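PDB 4OQZ: putative oxidoreductase YfjR from Streptomyces aurantiacus, which probably reduces imines to amines using NADPH, as an imine reductase with a Rossmann-type cofactor domain. Local coordinates for residues Q54-N59 / E77-A82; T247-D250 / D254-F257. All coordinates share one frame; numbering follows the deposited sequence.

Contact 1. Residues Q54-N59 / E77-A82; sequences QALSAN and EGAEEA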
ATOM      1  N   GLN A  54      11.332  31.958  28.665  1.00 75.55           N
ATOM      2  CA  GLN A  54      10.541  33.116  28.253  1.00 74.88           C
ATOM      3  C   GLN A  54       9.500  32.717  27.222  1.00 79.96           C
ATOM      4  O   GLN A  54       8.379  33.226  27.266  1.00 79.77           O
ATOM      5  CB  GLN A  54      11.449  34.227  27.715  1.00 78.63           C
ATOM      6  CG  GLN A  54      12.371  34.823  28.790  1.00 84.48           C
ATOM      7  CD  GLN A  54      11.679  35.796  29.715  1.00 97.64           C
ATOM      8  OE1 GLN A  54      11.020  36.747  29.270  1.00 95.74           O
ATOM      9  NE2 GLN A  54      11.878  35.625  31.027  1.00 81.42           N
ATOM     10  N   ALA A  55       9.852  31.772  26.326  1.00 76.02           N
ATOM     11  CA  ALA A  55       8.927  31.237  25.321  1.00 72.78           C
ATOM     12  C   ALA A  55       7.761  30.527  26.032  1.00 74.49           C
ATOM     13  O   ALA A  55       6.616  30.787  25.675  1.00 74.79           O
ATOM     14  CB  ALA A  55       9.651  30.278  24.390  1.00 71.81           C
ATOM     15  N   LEU A  56       8.052  29.696  27.067  1.00 70.81           N
ATOM     16  CA  LEU A  56       7.065  28.932  27.863  1.00 69.91           C
ATOM     17  C   LEU A  56       6.135  29.804  28.708  1.00 73.85           C
ATOM     18  O   LEU A  56       4.918  29.652  28.630  1.00 71.19           O
ATOM     19  CB  LEU A  56       7.751  27.921  28.810  1.00 72.04           C
ATOM     20  CG  LEU A  56       8.520  26.769  28.186  1.00 75.68           C
ATOM     21  CD1 LEU A  56       9.530  26.232  29.154  1.00 78.49           C
ATOM     22  CD2 LEU A  56       7.604  25.673  27.732  1.00 74.99           C
ATOM     23  N   SER A  57       6.704  30.697  29.528  1.00 72.39           N
ATOM     24  CA  SER A  57       5.919  31.556  30.412  1.00 74.47           C
ATOM     25  C   SER A  57       5.067  32.634  29.718  1.00 79.11           C
ATOM     26  O   SER A  57       4.234  33.265  30.375  1.00 80.51           O
ATOM     27  CB  SER A  57       6.778  32.121  31.548  1.00 80.22           C
ATOM     28  OG  SER A  57       8.034  32.594  31.092  1.00 89.65           O
ATOM     29  N   ALA A  58       5.224  32.800  28.392  1.00 75.00           N
ATOM     30  CA  ALA A  58       4.471  33.781  27.613  1.00 74.33           C
ATOM     31  C   ALA A  58       3.017  33.350  27.369  1.00 74.94           C
ATOM     32  O   ALA A  58       2.177  34.215  27.087  1.00 74.49           O
ATOM     33  CB  ALA A  58       5.163  34.042  26.278  1.00 74.44           C
ATOM     34  N   ASN A  59       2.725  32.021  27.428  1.00 68.42           N
ATOM     35  CA  ASN A  59       1.390  31.490  27.140  1.00 66.07           C
ATOM     36  C   ASN A  59       1.076  30.189  27.845  1.00 68.64           C
ATOM     37  O   ASN A  59       1.973  29.385  28.093  1.00 67.43           O
ATOM     38  CB  ASN A  59       1.228  31.233  25.618  1.00 61.28           C
ATOM     39  CG  ASN A  59       1.473  32.419  24.722  1.00 80.19           C
ATOM     40  OD1 ASN A  59       2.489  32.508  24.038  1.00 84.80           O
ATOM     41  ND2 ASN A  59       0.588  33.389  24.762  1.00 64.83           N
ATOM     42  N   GLU A  77      15.553  21.563  30.081  1.00103.73           N
ATOM     43  CA  GLU A  77      16.737  21.522  30.951  1.00109.14           C
ATOM     44  C   GLU A  77      17.158  22.883  31.555  1.00117.54           C
ATOM     45  O   GLU A  77      18.184  23.457  31.170  1.00121.28           O
ATOM     46  CB  GLU A  77      17.912  20.821  30.243  1.00111.96           C
ATOM     47  CG  GLU A  77      18.712  19.910  31.160  1.00127.79           C
ATOM     48  CD  GLU A  77      20.224  19.987  31.042  1.00153.97           C
ATOM     49  OE1 GLU A  77      20.726  20.385  29.966  1.00149.20           O
ATOM     50  OE2 GLU A  77      20.909  19.628  32.028  1.00151.31           O
ATOM     51  N   GLY A  78      16.385  23.347  32.537  1.00113.15           N
ATOM     52  CA  GLY A  78      16.609  24.610  33.241  1.00115.23           C
ATOM     53  C   GLY A  78      15.398  25.525  33.218  1.00113.74           C
ATOM     54  O   GLY A  78      15.389  26.569  33.877  1.00116.30           O
ATOM     55  N   ALA A  79      14.368  25.125  32.459  1.00102.65           N
ATOM     56  CA  ALA A  79      13.104  25.840  32.280  1.00 98.17           C
ATOM     57  C   ALA A  79      11.996  25.307  33.211  1.00 98.11           C
ATOM     58  O   ALA A  79      10.855  25.778  33.159  1.00 95.46           O
ATOM     59  CB  ALA A  79      12.673  25.735  30.823  1.00 94.24           C
ATOM     60  N   GLU A  80      12.366  24.333  34.068  1.00 93.51           N
ATOM     61  CA  GLU A  80      11.567  23.601  35.060  1.00 92.60           C
ATOM     62  C   GLU A  80      10.271  24.280  35.529  1.00 93.68           C
ATOM     63  O   GLU A  80       9.190  23.782  35.221  1.00 91.17           O
ATOM     64  CB  GLU A  80      12.444  23.199  36.266  1.00 98.91           C
ATOM     65  CG  GLU A  80      13.907  22.906  35.939  1.00108.08           C
ATOM     66  CD  GLU A  80      14.198  21.683  35.085  1.00115.47           C
ATOM     67  OE1 GLU A  80      13.472  20.672  35.209  1.00101.39           O
ATOM     68  OE2 GLU A  80      15.197  21.716  34.332  1.00107.56           O
ATOM     69  N   GLU A  81      10.386  25.423  36.234  1.00 91.03           N
ATOM     70  CA  GLU A  81       9.269  26.204  36.784  1.00 90.14           C
ATOM     71  C   GLU A  81       8.283  26.767  35.734  1.00 88.60           C
ATOM     72  O   GLU A  81       7.113  26.975  36.056  1.00 87.21           O
ATOM     73  CB  GLU A  81       9.778  27.338  37.695  1.00 95.79           C
ATOM     74  CG  GLU A  81      10.447  26.876  38.982  1.00113.62           C
ATOM     75  CD  GLU A  81      11.963  26.839  38.946  1.00142.14           C
ATOM     76  OE1 GLU A  81      12.534  25.756  39.213  1.00141.36           O
ATOM     77  OE2 GLU A  81      12.582  27.891  38.667  1.00138.53           O
ATOM     78  N   ALA A  82       8.735  27.019  34.496  1.00 82.30           N
ATOM     79  CA  ALA A  82       7.834  27.558  33.474  1.00 78.18           C
ATOM     80  C   ALA A  82       6.836  26.520  32.955  1.00 78.45           C
ATOM     81  O   ALA A  82       5.882  26.889  32.275  1.00 75.05           O
ATOM     82  CB  ALA A  82       8.624  28.164  32.330  1.00 77.81           C
TER
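Leu56, buried near the end of its helix, meets the methyl groups of Ala79 and Ala82, and these apolar touches carry most of the contact. Both alanines turn their CB toward the helix. Leu56 CD1 lies 3.6 Å from Ala79 CB, while further back along the same side chain Leu56 CB lies 3.6 Å from Ala82 CB. The Ala82 methyl therefore sits alongside the leucine, with Leu56 CD1 also only 3.8 Å from Ala82 CB. The torsions explain the two-point grip: CG stands beside the backbone N (chi1 -65°), and CD1 continues the chain in an extended direction from CA (chi2 158°), which carries it as far as Ala79. Ser57 adds a looser touch at the margin, its CB 4.4 Å from Ala82 CB.

No hydrogen bond crosses between the segments; polar interactions instead shape each side. In 77-82, Ala82 N bonds to Ala79 O at 2.8 Å, a turn that brings the two methyls onto the same leucine. Gly78 N donates to Glu80 OE2 (2.7 Å) along a bent path. It reaches the anti side of the carboxylate, 26° out of its plane. The other carboxylate oxygen forms a salt bridge with Arg105, so each oxygen has a partner. Ser57 OG is bonded back to Glu53 O within its helix. Ala82 O, by contrast, is covered by the contact and has no partner in the model.

The case illustrates how small residues let a loop lie close to a helix. Here the connection from helix 69-75 to strand 87-90 packs on helix 52-57 in the Rossmann-type domain. Toward the sheet, Leu56 touches Ile8 of strand 4-8, and Ala55 packs on Ile8 and on Trp31 of strand 27-31.

Contact 2. Residues T247-D250 / D254-F257; sequences TNAD and DTAF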
ATOM      1  N   THR A 247       9.820 -11.952 -12.316  1.00 54.94           N
ATOM      2  CA  THR A 247       9.645 -10.845 -13.269  1.00 52.59           C
ATOM      3  C   THR A 247      10.709  -9.759 -13.056  1.00 55.67           C
ATOM      4  O   THR A 247      11.250  -9.220 -14.029  1.00 57.00           O
ATOM      5  CB  THR A 247       8.220 -10.270 -13.111  1.00 56.87           C
ATOM      6  OG1 THR A 247       7.263 -11.305 -13.320  1.00 56.34           O
ATOM      7  CG2 THR A 247       7.929  -9.130 -14.058  1.00 57.03           C
ATOM      8  N   ASN A 248      10.966  -9.412 -11.793  1.00 50.71           N
ATOM      9  CA  ASN A 248      11.937  -8.397 -11.422  1.00 52.43           C
ATOM     10  C   ASN A 248      13.358  -8.912 -11.664  1.00 62.01           C
ATOM     11  O   ASN A 248      14.191  -8.183 -12.207  1.00 62.05           O
ATOM     12  CB  ASN A 248      11.725  -7.952  -9.979  1.00 52.44           C
ATOM     13  CG  ASN A 248      10.548  -7.048  -9.813  1.00 63.33           C
ATOM     14  OD1 ASN A 248      10.627  -5.836 -10.009  1.00 55.50           O
ATOM     15  ND2 ASN A 248       9.415  -7.616  -9.471  1.00 59.40           N
ATOM     16  N   ALA A 249      13.606 -10.193 -11.321  1.00 62.46           N
ATOM     17  CA  ALA A 249      14.907 -10.841 -11.515  1.00 66.43           C
ATOM     18  C   ALA A 249      15.222 -11.003 -13.010  1.00 74.90           C
ATOM     19  O   ALA A 249      16.381 -10.871 -13.402  1.00 77.94           O
ATOM     20  CB  ALA A 249      14.932 -12.193 -10.815  1.00 68.69           C
ATOM     21  N   ASP A 250      14.184 -11.267 -13.841  1.00 71.32           N
ATOM     22  CA  ASP A 250      14.325 -11.431 -15.293  1.00 72.25           C
ATOM     23  C   ASP A 250      14.720 -10.119 -15.979  1.00 74.48           C
ATOM     24  O   ASP A 250      15.460 -10.151 -16.957  1.00 76.00           O
ATOM     25  CB  ASP A 250      13.026 -11.971 -15.926  1.00 71.57           C
ATOM     26  CG  ASP A 250      12.708 -13.438 -15.677  1.00 80.86           C
ATOM     27  OD1 ASP A 250      13.624 -14.190 -15.271  1.00 82.26           O
ATOM     28  OD2 ASP A 250      11.544 -13.837 -15.906  1.00 89.30           O
ATOM     29  N   ASP A 254      16.122  -5.032  -8.996  1.00 66.62           N
ATOM     30  CA  ASP A 254      16.361  -5.476  -7.619  1.00 67.11           C
ATOM     31  C   ASP A 254      15.131  -6.205  -7.026  1.00 65.33           C
ATOM     32  O   ASP A 254      14.013  -5.692  -7.095  1.00 62.72           O
ATOM     33  CB  ASP A 254      16.762  -4.258  -6.763  1.00 69.18           C
ATOM     34  CG  ASP A 254      17.261  -4.567  -5.369  1.00 78.54           C
ATOM     35  OD1 ASP A 254      18.403  -5.088  -5.247  1.00 82.72           O
ATOM     36  OD2 ASP A 254      16.550  -4.215  -4.393  1.00 72.56           O
ATOM     37  N   THR A 255      15.344  -7.412  -6.469  1.00 61.78           N
ATOM     38  CA  THR A 255      14.302  -8.253  -5.863  1.00 59.80           C
ATOM     39  C   THR A 255      14.259  -8.210  -4.327  1.00 62.41           C
ATOM     40  O   THR A 255      13.524  -9.009  -3.749  1.00 60.98           O
ATOM     41  CB  THR A 255      14.390  -9.717  -6.360  1.00 72.39           C
ATOM     42  OG1 THR A 255      15.664 -10.288  -6.025  1.00 77.39           O
ATOM     43  CG2 THR A 255      14.105  -9.861  -7.834  1.00 71.15           C
ATOM     44  N   ALA A 256      14.990  -7.277  -3.666  1.00 59.81           N
ATOM     45  CA  ALA A 256      15.027  -7.170  -2.195  1.00 60.81           C
ATOM     46  C   ALA A 256      13.662  -6.946  -1.522  1.00 61.78           C
ATOM     47  O   ALA A 256      13.307  -7.712  -0.626  1.00 62.98           O
ATOM     48  CB  ALA A 256      16.054  -6.132  -1.737  1.00 63.02           C
ATOM     49  N   PHE A 257      12.898  -5.925  -1.950  1.00 55.30           N
ATOM     50  CA  PHE A 257      11.548  -5.660  -1.412  1.00 51.72           C
ATOM     51  C   PHE A 257      10.562  -6.794  -1.749  1.00 54.66           C
ATOM     52  O   PHE A 257       9.958  -7.306  -0.810  1.00 55.56           O
ATOM     53  CB  PHE A 257      11.022  -4.282  -1.834  1.00 49.77           C
ATOM     54  CG  PHE A 257       9.643  -3.954  -1.311  1.00 47.58           C
ATOM     55  CD1 PHE A 257       9.396  -3.890   0.054  1.00 51.30           C
ATOM     56  CD2 PHE A 257       8.606  -3.660  -2.183  1.00 45.29           C
ATOM     57  CE1 PHE A 257       8.116  -3.581   0.537  1.00 49.69           C
ATOM     58  CE2 PHE A 257       7.334  -3.357  -1.700  1.00 45.66           C
ATOM     59  CZ  PHE A 257       7.103  -3.289  -0.344  1.00 44.36           C
TER
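Thr255 brings its methyl group against Asn248 and Ala249, and this one carbon makes the closest approaches between the two segments. Thr255 CG2 lies 3.5 Å from Ala249 N. The same Thr255 CG2 is 3.7 Å from Asn248 CB and 3.9 Å from Ala249 CB, so it rests on helix backbone and on the first carbons of two successive side chains. A looser touch brings Asn248 CB to 4.3 Å from Asp254 O. With chi1 at 60°, CG2 stands beside the threonine's own backbone N, and OG1 falls between that N and the carbonyl carbon. One branch thus serves the packing, while the hydroxyl is left to bond with Arg259, one turn further along the second helix. Although Thr255 occupies the N-cap position, its side chain makes no capping bond.

The next shell is polar and centres on the Asn248 amide and Gln185 of a third helix. The amide is held at both ends: ND2 is bonded to Val244 O, one turn earlier in its helix, and OD1 to Gln185 NE2. The same Gln185 nitrogen bonds Asp254 O. A single glutamine side chain thereby bridges the two segments, which share no direct hydrogen bond and whose closest CA atoms, of Asn248 and Thr255, are 6.0 Å apart.

The second subunit adjoins this corner: Asp254 makes backbone hydrogen bonds to it, and Phe257 packs on its Pro178. This is a short helix-to-helix connection in the helical C-terminal domain, in which only Ser251 and two further residues separate the segments. The end of helix 234-250 adjoins the start of helix 256-269, and both lean on helix 163-191, Asn248 touching Leu189 and Phe257 touching Ser182 and Gln185.

Contact 1 and contact 2 lie on opposite sides of the chain's centre, with their own centres 54 Å apart and their nearest atoms about 40 Å apart. They come in series: contact 1 closes within the N-terminal Rossmann-type domain before contact 2 opens in the C-terminal helical domain, and they share no helix or strand. Helix 163-191, which follows the last strand of the sheet, borders contact 2 alone. The first contact belongs to the packing of one chain around its sheet, whereas the second adjoins the other subunit. Together they sample two parts of this dimeric fold, one in the domain that probably binds NADP, the other in the helical domain.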